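Local coordinates for protein methanogen homoaconitase large subunit (Methanocaldococcus jannaschii, PDB 4KP2) that serves as the large subunit of homoaconitase, a [4Fe-4S] hydro-lyase that interconverts (R)-homocitrate and homoisocitrate through cis-homoaconitate, at residues A[138-143]-A[404-409]; A[221-226]-A[327-332]; A[228-233]-A[321-326]. All coordinates share one frame; numbering follows the deposited sequence.

Interaction 1: residues A[138-143]-A[404-409]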
ATOM      1  N   ASP A 138      14.720  11.442 -13.749  1.00 46.01           N
ATOM      2  CA  ASP A 138      14.145  10.117 -13.910  1.00 41.14           C
ATOM      3  C   ASP A 138      14.437   9.619 -15.319  1.00 48.22           C
ATOM      4  O   ASP A 138      14.401  10.390 -16.278  1.00 44.48           O
ATOM      5  CB  ASP A 138      12.635  10.160 -13.668  1.00 42.17           C
ATOM      6  CG  ASP A 138      12.012   8.781 -13.612  1.00 45.48           C
ATOM      7  OD1 ASP A 138      11.612   8.266 -14.676  1.00 46.79           O
ATOM      8  OD2 ASP A 138      11.917   8.217 -12.501  1.00 46.20           O
ATOM      9  N   SER A 139      14.723   8.327 -15.444  1.00 50.06           N
ATOM     10  CA  SER A 139      15.099   7.747 -16.730  1.00 43.38           C
ATOM     11  C   SER A 139      13.918   7.616 -17.692  1.00 46.49           C
ATOM     12  O   SER A 139      14.086   7.169 -18.827  1.00 47.90           O
ATOM     13  CB  SER A 139      15.772   6.387 -16.528  1.00 44.69           C
ATOM     14  OG  SER A 139      14.919   5.496 -15.831  1.00 59.41           O
ATOM     15  N   HIS A 140      12.732   8.010 -17.240  1.00 45.41           N
ATOM     16  CA  HIS A 140      11.538   7.941 -18.075  1.00 43.22           C
ATOM     17  C   HIS A 140      10.836   9.289 -18.192  1.00 38.46           C
ATOM     18  O   HIS A 140       9.608   9.359 -18.234  1.00 40.35           O
ATOM     19  CB  HIS A 140      10.567   6.884 -17.546  1.00 43.95           C
ATOM     20  CG  HIS A 140      11.097   5.488 -17.622  1.00 48.05           C
ATOM     21  ND1 HIS A 140      11.897   4.939 -16.641  1.00 54.53           N
ATOM     22  CD2 HIS A 140      10.949   4.528 -18.564  1.00 49.12           C
ATOM     23  CE1 HIS A 140      12.213   3.703 -16.975  1.00 56.20           C
ATOM     24  NE2 HIS A 140      11.652   3.427 -18.138  1.00 53.66           N
ATOM     25  N   THR A 141      11.624  10.356 -18.251  1.00 40.71           N
ATOM     26  CA  THR A 141      11.090  11.695 -18.461  1.00 39.86           C
ATOM     27  C   THR A 141      10.656  11.840 -19.919  1.00 44.84           C
ATOM     28  O   THR A 141       9.900  12.744 -20.271  1.00 40.85           O
ATOM     29  CB  THR A 141      12.134  12.773 -18.103  1.00 44.27           C
ATOM     30  OG1 THR A 141      12.714  12.468 -16.828  1.00 41.96           O
ATOM     31  CG2 THR A 141      11.497  14.155 -18.043  1.00 39.05           C
ATOM     32  N   CYS A 142      11.123  10.918 -20.756  1.00 42.78           N
ATOM     33  CA  CYS A 142      10.789  10.903 -22.178  1.00 42.06           C
ATOM     34  C   CYS A 142       9.293  10.707 -22.430  1.00 42.83           C
ATOM     35  O   CYS A 142       8.815  10.901 -23.548  1.00 48.30           O
ATOM     36  CB  CYS A 142      11.584   9.810 -22.894  1.00 40.90           C
ATOM     37  SG  CYS A 142      11.403   8.161 -22.169  1.00 48.23           S
ATOM     38  N   THR A 143       8.566  10.319 -21.387  1.00 40.68           N
ATOM     39  CA  THR A 143       7.123  10.112 -21.463  1.00 48.96           C
ATOM     40  C   THR A 143       6.396  11.376 -21.917  1.00 48.56           C
ATOM     41  O   THR A 143       5.396  11.308 -22.635  1.00 50.76           O
ATOM     42  CB  THR A 143       6.561   9.672 -20.093  1.00 41.27           C
ATOM     43  OG1 THR A 143       7.278   8.524 -19.625  1.00 48.05           O
ATOM     44  CG2 THR A 143       5.080   9.336 -20.194  1.00 38.67           C
ATOM     45  N   THR A 404       4.762  -2.706 -16.175  1.00 53.06           N
ATOM     46  CA  THR A 404       5.862  -1.749 -16.139  1.00 54.69           C
ATOM     47  C   THR A 404       6.659  -1.757 -17.439  1.00 54.19           C
ATOM     48  O   THR A 404       6.239  -2.341 -18.438  1.00 51.92           O
ATOM     49  CB  THR A 404       6.821  -2.028 -14.966  1.00 53.77           C
ATOM     50  OG1 THR A 404       7.169  -3.418 -14.948  1.00 51.62           O
ATOM     51  CG2 THR A 404       6.171  -1.657 -13.643  1.00 47.17           C
ATOM     52  N   ASN A 405       7.820  -1.111 -17.412  1.00 53.47           N
ATOM     53  CA  ASN A 405       8.651  -0.986 -18.604  1.00 51.79           C
ATOM     54  C   ASN A 405      10.018  -1.651 -18.470  1.00 54.39           C
ATOM     55  O   ASN A 405      10.731  -1.816 -19.461  1.00 54.64           O
ATOM     56  CB  ASN A 405       8.812   0.487 -18.986  1.00 50.70           C
ATOM     57  CG  ASN A 405       9.066   1.376 -17.785  1.00 54.37           C
ATOM     58  OD1 ASN A 405       9.652   0.947 -16.793  1.00 55.01           O
ATOM     59  ND2 ASN A 405       8.616   2.622 -17.869  1.00 51.85           N
ATOM     60  N   ARG A 406      10.381  -2.030 -17.248  1.00 61.07           N
ATOM     61  CA  ARG A 406      11.650  -2.712 -17.013  1.00 64.79           C
ATOM     62  C   ARG A 406      11.474  -4.226 -16.932  1.00 62.34           C
ATOM     63  O   ARG A 406      10.438  -4.720 -16.486  1.00 60.13           O
ATOM     64  CB  ARG A 406      12.334  -2.187 -15.752  1.00 69.16           C
ATOM     65  CG  ARG A 406      13.403  -1.141 -16.023  1.00 68.59           C
ATOM     66  CD  ARG A 406      12.798   0.224 -16.292  1.00 64.97           C
ATOM     67  NE  ARG A 406      12.326   0.855 -15.063  1.00 69.55           N
ATOM     68  CZ  ARG A 406      13.089   1.595 -14.266  1.00 69.59           C
ATOM     69  NH1 ARG A 406      14.364   1.799 -14.570  1.00 66.06           N
ATOM     70  NH2 ARG A 406      12.578   2.132 -13.166  1.00 67.48           N
ATOM     71  N   ASN A 407      12.500  -4.954 -17.356  1.00 65.40           N
ATOM     72  CA  ASN A 407      12.417  -6.402 -17.477  1.00 59.07           C
ATOM     73  C   ASN A 407      13.715  -7.076 -17.039  1.00 59.56           C
ATOM     74  O   ASN A 407      13.863  -8.295 -17.129  1.00 59.53           O
ATOM     75  CB  ASN A 407      12.092  -6.772 -18.926  1.00 53.18           C
ATOM     76  CG  ASN A 407      11.667  -8.215 -19.080  1.00 58.29           C
ATOM     77  OD1 ASN A 407      11.280  -8.863 -18.110  1.00 65.21           O
ATOM     78  ND2 ASN A 407      11.737  -8.726 -20.302  1.00 57.33           N
ATOM     79  N   PHE A 408      14.647  -6.268 -16.548  1.00 60.29           N
ATOM     80  CA  PHE A 408      16.002  -6.725 -16.254  1.00 63.59           C
ATOM     81  C   PHE A 408      16.083  -7.769 -15.139  1.00 60.91           C
ATOM     82  O   PHE A 408      15.204  -7.856 -14.281  1.00 55.70           O
ATOM     83  CB  PHE A 408      16.897  -5.527 -15.944  1.00 61.64           C
ATOM     84  CG  PHE A 408      16.883  -4.479 -17.018  1.00 68.09           C
ATOM     85  CD1 PHE A 408      16.889  -4.840 -18.355  1.00 63.73           C
ATOM     86  CD2 PHE A 408      16.845  -3.134 -16.694  1.00 69.82           C
ATOM     87  CE1 PHE A 408      16.871  -3.879 -19.347  1.00 65.19           C
ATOM     88  CE2 PHE A 408      16.825  -2.168 -17.679  1.00 67.92           C
ATOM     89  CZ  PHE A 408      16.838  -2.540 -19.009  1.00 67.19           C
ATOM     90  N   LYS A 409      17.154  -8.556 -15.167  1.00 58.47           N
ATOM     91  CA  LYS A 409      17.341  -9.661 -14.234  1.00 54.32           C
ATOM     92  C   LYS A 409      17.519  -9.185 -12.796  1.00 59.62           C
ATOM     93  O   LYS A 409      18.448  -8.438 -12.489  1.00 64.92           O
ATOM     94  CB  LYS A 409      18.544 -10.506 -14.659  1.00 59.32           C
ATOM     95  CG  LYS A 409      18.744 -11.767 -13.837  1.00 64.60           C
ATOM     96  CD  LYS A 409      19.952 -12.553 -14.324  1.00 67.36           C
ATOM     97  CE  LYS A 409      19.814 -12.928 -15.793  1.00 68.01           C
ATOM     98  NZ  LYS A 409      21.007 -13.663 -16.299  1.00 63.53           N
TER

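Interaction 2: residues A[221-226]-A[327-332]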
ATOM      1  N   ASP A 221      -5.515   8.137 -28.200  1.00 54.15           N
ATOM      2  CA  ASP A 221      -5.760   9.107 -27.146  1.00 49.21           C
ATOM      3  C   ASP A 221      -4.439   9.341 -26.428  1.00 47.15           C
ATOM      4  O   ASP A 221      -3.447   8.675 -26.720  1.00 48.21           O
ATOM      5  CB  ASP A 221      -6.825   8.600 -26.172  1.00 48.30           C
ATOM      6  CG  ASP A 221      -6.457   7.271 -25.540  1.00 52.59           C
ATOM      7  OD1 ASP A 221      -5.667   6.516 -26.148  1.00 59.43           O
ATOM      8  OD2 ASP A 221      -6.965   6.978 -24.437  1.00 51.08           O
ATOM      9  N   MET A 222      -4.418  10.280 -25.490  1.00 41.87           N
ATOM     10  CA  MET A 222      -3.179  10.608 -24.792  1.00 40.41           C
ATOM     11  C   MET A 222      -2.686   9.466 -23.905  1.00 47.16           C
ATOM     12  O   MET A 222      -1.495   9.377 -23.610  1.00 44.21           O
ATOM     13  CB  MET A 222      -3.331  11.894 -23.981  1.00 39.84           C
ATOM     14  CG  MET A 222      -3.378  13.146 -24.837  1.00 50.86           C
ATOM     15  SD  MET A 222      -1.872  13.399 -25.796  1.00 47.97           S
ATOM     16  CE  MET A 222      -0.668  13.622 -24.490  1.00 47.30           C
ATOM     17  N   ASP A 223      -3.601   8.592 -23.494  1.00 50.17           N
ATOM     18  CA  ASP A 223      -3.237   7.422 -22.699  1.00 48.52           C
ATOM     19  C   ASP A 223      -2.352   6.479 -23.506  1.00 46.04           C
ATOM     20  O   ASP A 223      -1.507   5.776 -22.951  1.00 48.38           O
ATOM     21  CB  ASP A 223      -4.486   6.682 -22.211  1.00 45.16           C
ATOM     22  CG  ASP A 223      -5.311   7.506 -21.240  1.00 47.45           C
ATOM     23  OD1 ASP A 223      -4.766   8.470 -20.663  1.00 50.74           O
ATOM     24  OD2 ASP A 223      -6.504   7.187 -21.049  1.00 49.63           O
ATOM     25  N   GLY A 224      -2.551   6.470 -24.820  1.00 49.02           N
ATOM     26  CA  GLY A 224      -1.752   5.644 -25.704  1.00 56.40           C
ATOM     27  C   GLY A 224      -0.440   6.307 -26.076  1.00 49.36           C
ATOM     28  O   GLY A 224       0.597   5.649 -26.172  1.00 50.38           O
ATOM     29  N   ARG A 225      -0.486   7.619 -26.285  1.00 47.71           N
ATOM     30  CA  ARG A 225       0.702   8.376 -26.661  1.00 55.75           C
ATOM     31  C   ARG A 225       1.701   8.457 -25.511  1.00 51.36           C
ATOM     32  O   ARG A 225       2.913   8.496 -25.732  1.00 48.23           O
ATOM     33  CB  ARG A 225       0.316   9.778 -27.135  1.00 45.11           C
ATOM     34  CG  ARG A 225      -0.547   9.779 -28.382  1.00 46.51           C
ATOM     35  CD  ARG A 225      -0.865  11.189 -28.839  1.00 50.18           C
ATOM     36  NE  ARG A 225      -1.689  11.187 -30.043  1.00 52.39           N
ATOM     37  CZ  ARG A 225      -2.098  12.286 -30.668  1.00 51.33           C
ATOM     38  NH1 ARG A 225      -1.759  13.481 -30.203  1.00 46.70           N
ATOM     39  NH2 ARG A 225      -2.847  12.190 -31.758  1.00 54.05           N
ATOM     40  N   LEU A 226       1.185   8.479 -24.287  1.00 51.74           N
ATOM     41  CA  LEU A 226       2.031   8.469 -23.100  1.00 47.56           C
ATOM     42  C   LEU A 226       2.806   7.161 -23.003  1.00 53.84           C
ATOM     43  O   LEU A 226       3.962   7.143 -22.581  1.00 52.08           O
ATOM     44  CB  LEU A 226       1.190   8.669 -21.838  1.00 44.21           C
ATOM     45  CG  LEU A 226       1.223  10.055 -21.191  1.00 50.62           C
ATOM     46  CD1 LEU A 226       0.789  11.129 -22.174  1.00 47.21           C
ATOM     47  CD2 LEU A 226       0.350  10.079 -19.946  1.00 48.92           C
ATOM     48  N   ARG A 327      -3.133   4.460 -15.672  1.00 43.11           N
ATOM     49  CA  ARG A 327      -4.201   5.437 -15.825  1.00 46.77           C
ATOM     50  C   ARG A 327      -5.581   4.788 -15.770  1.00 42.08           C
ATOM     51  O   ARG A 327      -5.700   3.576 -15.591  1.00 44.77           O
ATOM     52  CB  ARG A 327      -4.018   6.227 -17.123  1.00 46.19           C
ATOM     53  CG  ARG A 327      -2.868   7.218 -17.068  1.00 40.69           C
ATOM     54  CD  ARG A 327      -2.437   7.652 -18.455  1.00 39.51           C
ATOM     55  NE  ARG A 327      -1.765   6.573 -19.175  1.00 48.72           N
ATOM     56  CZ  ARG A 327      -0.467   6.309 -19.079  1.00 47.05           C
ATOM     57  NH1 ARG A 327       0.305   7.045 -18.290  1.00 40.43           N
ATOM     58  NH2 ARG A 327       0.063   5.309 -19.770  1.00 47.97           N
ATOM     59  N   LEU A 328      -6.617   5.608 -15.922  1.00 47.40           N
ATOM     60  CA  LEU A 328      -7.997   5.155 -15.798  1.00 46.08           C
ATOM     61  C   LEU A 328      -8.344   4.076 -16.821  1.00 45.59           C
ATOM     62  O   LEU A 328      -8.941   3.055 -16.478  1.00 51.51           O
ATOM     63  CB  LEU A 328      -8.956   6.337 -15.957  1.00 45.46           C
ATOM     64  CG  LEU A 328     -10.125   6.448 -14.975  1.00 44.38           C
ATOM     65  CD1 LEU A 328     -11.133   7.472 -15.470  1.00 39.73           C
ATOM     66  CD2 LEU A 328     -10.794   5.102 -14.750  1.00 51.57           C
ATOM     67  N   SER A 329      -7.970   4.316 -18.074  1.00 48.26           N
ATOM     68  CA  SER A 329      -8.281   3.397 -19.162  1.00 47.48           C
ATOM     69  C   SER A 329      -7.661   2.022 -18.936  1.00 49.80           C
ATOM     70  O   SER A 329      -8.249   1.002 -19.294  1.00 56.72           O
ATOM     71  CB  SER A 329      -7.801   3.974 -20.494  1.00 46.29           C
ATOM     72  OG  SER A 329      -6.404   4.214 -20.473  1.00 44.57           O
ATOM     73  N   ASP A 330      -6.475   2.002 -18.338  1.00 47.14           N
ATOM     74  CA  ASP A 330      -5.779   0.752 -18.060  1.00 47.06           C
ATOM     75  C   ASP A 330      -6.490  -0.035 -16.963  1.00 51.30           C
ATOM     76  O   ASP A 330      -6.605  -1.258 -17.036  1.00 54.99           O
ATOM     77  CB  ASP A 330      -4.327   1.024 -17.660  1.00 48.38           C
ATOM     78  CG  ASP A 330      -3.568   1.801 -18.718  1.00 53.12           C
ATOM     79  OD1 ASP A 330      -3.071   1.172 -19.676  1.00 52.33           O
ATOM     80  OD2 ASP A 330      -3.464   3.040 -18.590  1.00 51.93           O
ATOM     81  N   LEU A 331      -6.967   0.678 -15.948  1.00 48.26           N
ATOM     82  CA  LEU A 331      -7.651   0.049 -14.824  1.00 47.50           C
ATOM     83  C   LEU A 331      -9.013  -0.502 -15.234  1.00 52.21           C
ATOM     84  O   LEU A 331      -9.351  -1.642 -14.915  1.00 53.04           O
ATOM     85  CB  LEU A 331      -7.816   1.042 -13.671  1.00 43.14           C
ATOM     86  CG  LEU A 331      -6.534   1.559 -13.020  1.00 37.38           C
ATOM     87  CD1 LEU A 331      -6.860   2.555 -11.919  1.00 33.89           C
ATOM     88  CD2 LEU A 331      -5.712   0.406 -12.474  1.00 29.93           C
ATOM     89  N   ARG A 332      -9.786   0.315 -15.941  1.00 50.36           N
ATOM     90  CA  ARG A 332     -11.121  -0.075 -16.383  1.00 51.62           C
ATOM     91  C   ARG A 332     -11.076  -1.276 -17.325  1.00 51.55           C
ATOM     92  O   ARG A 332     -11.959  -2.135 -17.295  1.00 56.87           O
ATOM     93  CB  ARG A 332     -11.830   1.111 -17.042  1.00 52.72           C
ATOM     94  CG  ARG A 332     -13.141   0.769 -17.731  1.00 55.98           C
ATOM     95  CD  ARG A 332     -14.057   1.980 -17.791  1.00 60.80           C
ATOM     96  NE  ARG A 332     -13.332   3.204 -18.114  1.00 61.66           N
ATOM     97  CZ  ARG A 332     -13.884   4.412 -18.148  1.00 66.32           C
ATOM     98  NH1 ARG A 332     -15.175   4.560 -17.881  1.00 73.67           N
ATOM     99  NH2 ARG A 332     -13.149   5.474 -18.449  1.00 62.78           N
TER

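Interaction 3: residues A[228-233]-A[321-326]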
ATOM      1  N   LEU A 228       3.671   5.111 -25.565  1.00 49.07           N
ATOM      2  CA  LEU A 228       4.655   5.021 -26.639  1.00 50.84           C
ATOM      3  C   LEU A 228       5.924   5.810 -26.331  1.00 52.27           C
ATOM      4  O   LEU A 228       7.032   5.352 -26.611  1.00 53.97           O
ATOM      5  CB  LEU A 228       4.052   5.493 -27.964  1.00 51.99           C
ATOM      6  CG  LEU A 228       3.582   4.401 -28.928  1.00 46.55           C
ATOM      7  CD1 LEU A 228       2.610   3.452 -28.245  1.00 54.71           C
ATOM      8  CD2 LEU A 228       2.950   5.018 -30.167  1.00 42.05           C
ATOM      9  N   CYS A 229       5.757   6.994 -25.753  1.00 43.28           N
ATOM     10  CA  CYS A 229       6.894   7.849 -25.431  1.00 48.72           C
ATOM     11  C   CYS A 229       7.595   7.406 -24.152  1.00 50.55           C
ATOM     12  O   CYS A 229       8.742   7.773 -23.907  1.00 43.62           O
ATOM     13  CB  CYS A 229       6.451   9.308 -25.310  1.00 52.02           C
ATOM     14  SG  CYS A 229       5.805  10.017 -26.841  1.00 49.88           S
ATOM     15  N   ASN A 230       6.899   6.617 -23.340  1.00 49.02           N
ATOM     16  CA  ASN A 230       7.451   6.145 -22.076  1.00 46.17           C
ATOM     17  C   ASN A 230       8.532   5.089 -22.276  1.00 42.96           C
ATOM     18  O   ASN A 230       9.517   5.046 -21.535  1.00 47.33           O
ATOM     19  CB  ASN A 230       6.344   5.587 -21.180  1.00 51.86           C
ATOM     20  CG  ASN A 230       6.856   5.153 -19.820  1.00 50.19           C
ATOM     21  OD1 ASN A 230       7.377   4.048 -19.662  1.00 50.41           O
ATOM     22  ND2 ASN A 230       6.708   6.023 -18.829  1.00 47.49           N
ATOM     23  N   MET A 231       8.346   4.242 -23.283  1.00 46.78           N
ATOM     24  CA  MET A 231       9.258   3.135 -23.533  1.00 53.28           C
ATOM     25  C   MET A 231      10.341   3.517 -24.537  1.00 54.29           C
ATOM     26  O   MET A 231      10.875   2.659 -25.238  1.00 59.80           O
ATOM     27  CB  MET A 231       8.486   1.923 -24.050  1.00 50.08           C
ATOM     28  CG  MET A 231       7.261   1.564 -23.229  1.00 50.33           C
ATOM     29  SD  MET A 231       7.501   0.078 -22.240  1.00 65.48           S
ATOM     30  CE  MET A 231       7.953  -1.099 -23.512  1.00 52.02           C
ATOM     31  N   ALA A 232      10.659   4.805 -24.602  1.00 48.21           N
ATOM     32  CA  ALA A 232      11.673   5.289 -25.531  1.00 55.85           C
ATOM     33  C   ALA A 232      13.078   4.940 -25.047  1.00 57.00           C
ATOM     34  O   ALA A 232      13.938   4.554 -25.838  1.00 57.85           O
ATOM     35  CB  ALA A 232      11.536   6.790 -25.732  1.00 44.32           C
ATOM     36  N   ILE A 233      13.300   5.076 -23.744  1.00 55.63           N
ATOM     37  CA  ILE A 233      14.599   4.790 -23.146  1.00 61.04           C
ATOM     38  C   ILE A 233      14.914   3.293 -23.196  1.00 59.54           C
ATOM     39  O   ILE A 233      16.077   2.890 -23.225  1.00 53.54           O
ATOM     40  CB  ILE A 233      14.671   5.305 -21.688  1.00 61.17           C
ATOM     41  CG1 ILE A 233      16.076   5.123 -21.110  1.00 52.34           C
ATOM     42  CG2 ILE A 233      13.633   4.612 -20.817  1.00 50.80           C
ATOM     43  CD1 ILE A 233      17.154   5.813 -21.913  1.00 65.05           C
ATOM     44  N   GLY A 321      -0.241  -1.157 -12.913  1.00 51.52           N
ATOM     45  CA  GLY A 321      -0.328   0.254 -12.597  1.00 51.31           C
ATOM     46  C   GLY A 321       0.987   0.988 -12.415  1.00 51.78           C
ATOM     47  O   GLY A 321       1.355   1.355 -11.298  1.00 51.48           O
ATOM     48  N   SER A 322       1.694   1.213 -13.515  1.00 51.89           N
ATOM     49  CA  SER A 322       2.889   2.046 -13.489  1.00 49.82           C
ATOM     50  C   SER A 322       2.635   3.300 -14.316  1.00 50.11           C
ATOM     51  O   SER A 322       1.490   3.619 -14.630  1.00 49.64           O
ATOM     52  CB  SER A 322       4.094   1.285 -14.037  1.00 47.24           C
ATOM     53  OG  SER A 322       3.897   0.922 -15.391  1.00 56.57           O
ATOM     54  N   CYS A 323       3.702   4.010 -14.667  1.00 53.83           N
ATOM     55  CA  CYS A 323       3.576   5.189 -15.515  1.00 50.37           C
ATOM     56  C   CYS A 323       3.120   4.786 -16.911  1.00 51.41           C
ATOM     57  O   CYS A 323       2.469   5.558 -17.614  1.00 51.57           O
ATOM     58  CB  CYS A 323       4.903   5.942 -15.594  1.00 48.41           C
ATOM     59  SG  CYS A 323       4.874   7.379 -16.689  1.00 68.88           S
ATOM     60  N   THR A 324       3.464   3.563 -17.302  1.00 51.35           N
ATOM     61  CA  THR A 324       3.109   3.045 -18.616  1.00 49.58           C
ATOM     62  C   THR A 324       1.625   2.703 -18.689  1.00 49.59           C
ATOM     63  O   THR A 324       0.937   3.082 -19.636  1.00 49.46           O
ATOM     64  CB  THR A 324       3.920   1.783 -18.953  1.00 45.94           C
ATOM     65  OG1 THR A 324       3.287   0.638 -18.370  1.00 61.15           O
ATOM     66  CG2 THR A 324       5.337   1.904 -18.418  1.00 46.15           C
ATOM     67  N   ASN A 325       1.139   1.985 -17.680  1.00 53.21           N
ATOM     68  CA  ASN A 325      -0.246   1.529 -17.661  1.00 55.69           C
ATOM     69  C   ASN A 325      -0.890   1.604 -16.281  1.00 53.94           C
ATOM     70  O   ASN A 325      -1.260   0.581 -15.706  1.00 56.99           O
ATOM     71  CB  ASN A 325      -0.342   0.100 -18.197  1.00 51.91           C
ATOM     72  CG  ASN A 325      -0.018   0.008 -19.674  1.00 54.68           C
ATOM     73  OD1 ASN A 325       0.826  -0.785 -20.086  1.00 51.97           O
ATOM     74  ND2 ASN A 325      -0.691   0.822 -20.480  1.00 53.97           N
ATOM     75  N   GLY A 326      -1.031   2.817 -15.757  1.00 50.27           N
ATOM     76  CA  GLY A 326      -1.636   3.008 -14.453  1.00 44.54           C
ATOM     77  C   GLY A 326      -2.788   3.991 -14.479  1.00 46.75           C
ATOM     78  O   GLY A 326      -3.358   4.320 -13.439  1.00 46.17           O
TER

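Interaction 1: residues A[138-143]-A[404-409]
Beside the predicted [4Fe-4S] cluster site, His140 meets Asn405 and Arg406 where two loops of the aconitase fold come together. Residues 138-143 follow strand 133-136 of one five-stranded parallel sheet, and residues 404-409 follow strand 399-402 of the other; the two strands hold the same place in their sheets. The amide of Asn405 lies over one face of the imidazole, the two planes only 6° apart, with Asn405 ND2 3.1 Å from His140 CD2. No hydrogen bond joins the pair: His140 NE2 pairs instead with Glu234, and Asn405 ND2 donates to Asn230 OD1. Arg406 approaches differently. Its chain, bent at chi2 (79°) and again at chi3, folds back to bring the guanidinium to the His140 CE1 corner, that carbon standing over one face of the group, offset toward its rim, and 3.4 Å from Arg406 NE. Ring and guanidinium planes are 72° apart, and Arg406 NH1 lies in the plane of the imidazole, at its edge. With an alanine in place of Arg406, the imidazole would probably be left without its neighbour at CE1, and a positive charge about 5 Å from the side chain of Cys386, a predicted cluster ligand, would be missing. Ser139 OG stays 3.9 Å from Arg406 NH1 at the more exposed margin. Also at the ring's edge, in its plane, lies Asp138 OD1, the acceptor of an Asx turn; it accepts from His120 and is met on its anti side, tilted out of the carboxylate plane, by His140 N at 2.8 Å.

Interaction 2: residues A[221-226]-A[327-332]
Asp223 and Leu226, on the first turns of helix 222-230, pack against Arg327, the N-cap residue of helix 328-338, and Ser329 in its first turn. The contact joins two helix starts beside the predicted cluster site, the side chain of Arg327 lying about 5 Å from that of Cys323. The buried side is built round the guanidinium of Arg327. Leu226 CB sits over one face of it, offset toward the rim, while Leu226 CD2 comes to 3.5 Å from Arg327 NH1. A bend at chi3 (-70°) turns the group in under the leucine, and Arg327 NH1 is used beyond the pair, donating to Cys323 O and Gln121 OE1. The carboxylates meet the arginine more loosely. Asp223 slides past it in the opposite direction, Asp223 OD1 3.3 Å from Arg327 CD but 3.8 Å from Arg327 NE, a long salt bridge. The pairing of Asp330 OD2 with Arg327 NE is longer still, 4.0 Å, the oxygen well out of the guanidinium plane. Toward solvent, where both residues are partly exposed, a single hydrogen bond closes the contact: Ser329 OG donates to Asp223 OD2 at 3.0 Å, arriving from above the carboxylate plane, 48° out of it. The chemistry thus divides in two: the N-H bonds of Arg327 NH1 go to neutral oxygens, whereas Asp223 and Asp330 act on the arginine mainly through charge, which is likely to favour their negative form.

Interaction 3: residues A[228-233]-A[321-326]
Cys323 and Thr324 receive the side chain of Asn230, the last residue of helix 222-230, in a fully buried contact. The loop that carries them leaves strand 317-320 at Gly321, whose backbone angles (phi 130°, psi 72°) would jam a side chain against the preceding carbonyl oxygen; its N is bonded to Thr403 OG1. Ser322 follows with an ST turn, its OG accepting from Thr324 N at 3.3 Å, a turn consistent with the curl that brings Cys323 and Thr324 to the helix end. At Cys323 the sulfur swings opposite the backbone nitrogen (chi1 177°), and Cys323 SG ends 3.1 Å from Asn230 ND2. Thr324 crosses the asparagine at about a right angle, putting Thr324 CG2, its methyl, 3.2 Å from Asn230 OD1. The amide is thus straddled by sulfur at one end and methyl at the other, but its polar grip lies elsewhere: Asn230 OD1 accepts from Asn405 ND2, and Asn230 ND2 makes a weak bond to Thr143 OG1. Thr324 O adds a second tie to the helix, accepting from Thr227 OG1. Asn325 OD1 is hydrogen-bonded to Lys190 NZ. Gly326 closes the loop where a CB would clash with Ser322 O, and its backbone pairs with Ala354. A tight Gly-Ser-Cys-Thr-Asn-Gly loop between a strand and helix 328-338, with Cys323 about 6 Å from Cys383 and about 8 Å from Cys386 between side chains, is the three-cysteine setting expected of the aconitase-family [4Fe-4S] site, with Asn230 as a neighbour of the predicted ligand.

The three contacts nest along the chain: interaction 3 falls inside the loop closed by interaction 2, which falls inside that closed by interaction 1. In space they form a row, with centres about 7 Å apart for interactions 1 and 3, about 10 Å for 2 and 3, and about 17 Å for 1 and 2. Helix 222-230 serves interactions 2 and 3 with successive turns, while residues 321-326 and 404-409 leave neighbouring strands of one parallel sheet. Asn230 and Asn405 join interactions 3 and 1 directly. The helix therefore lies between loops from both parallel sheets, tying them together around the predicted cluster cysteines near the centre of the chain.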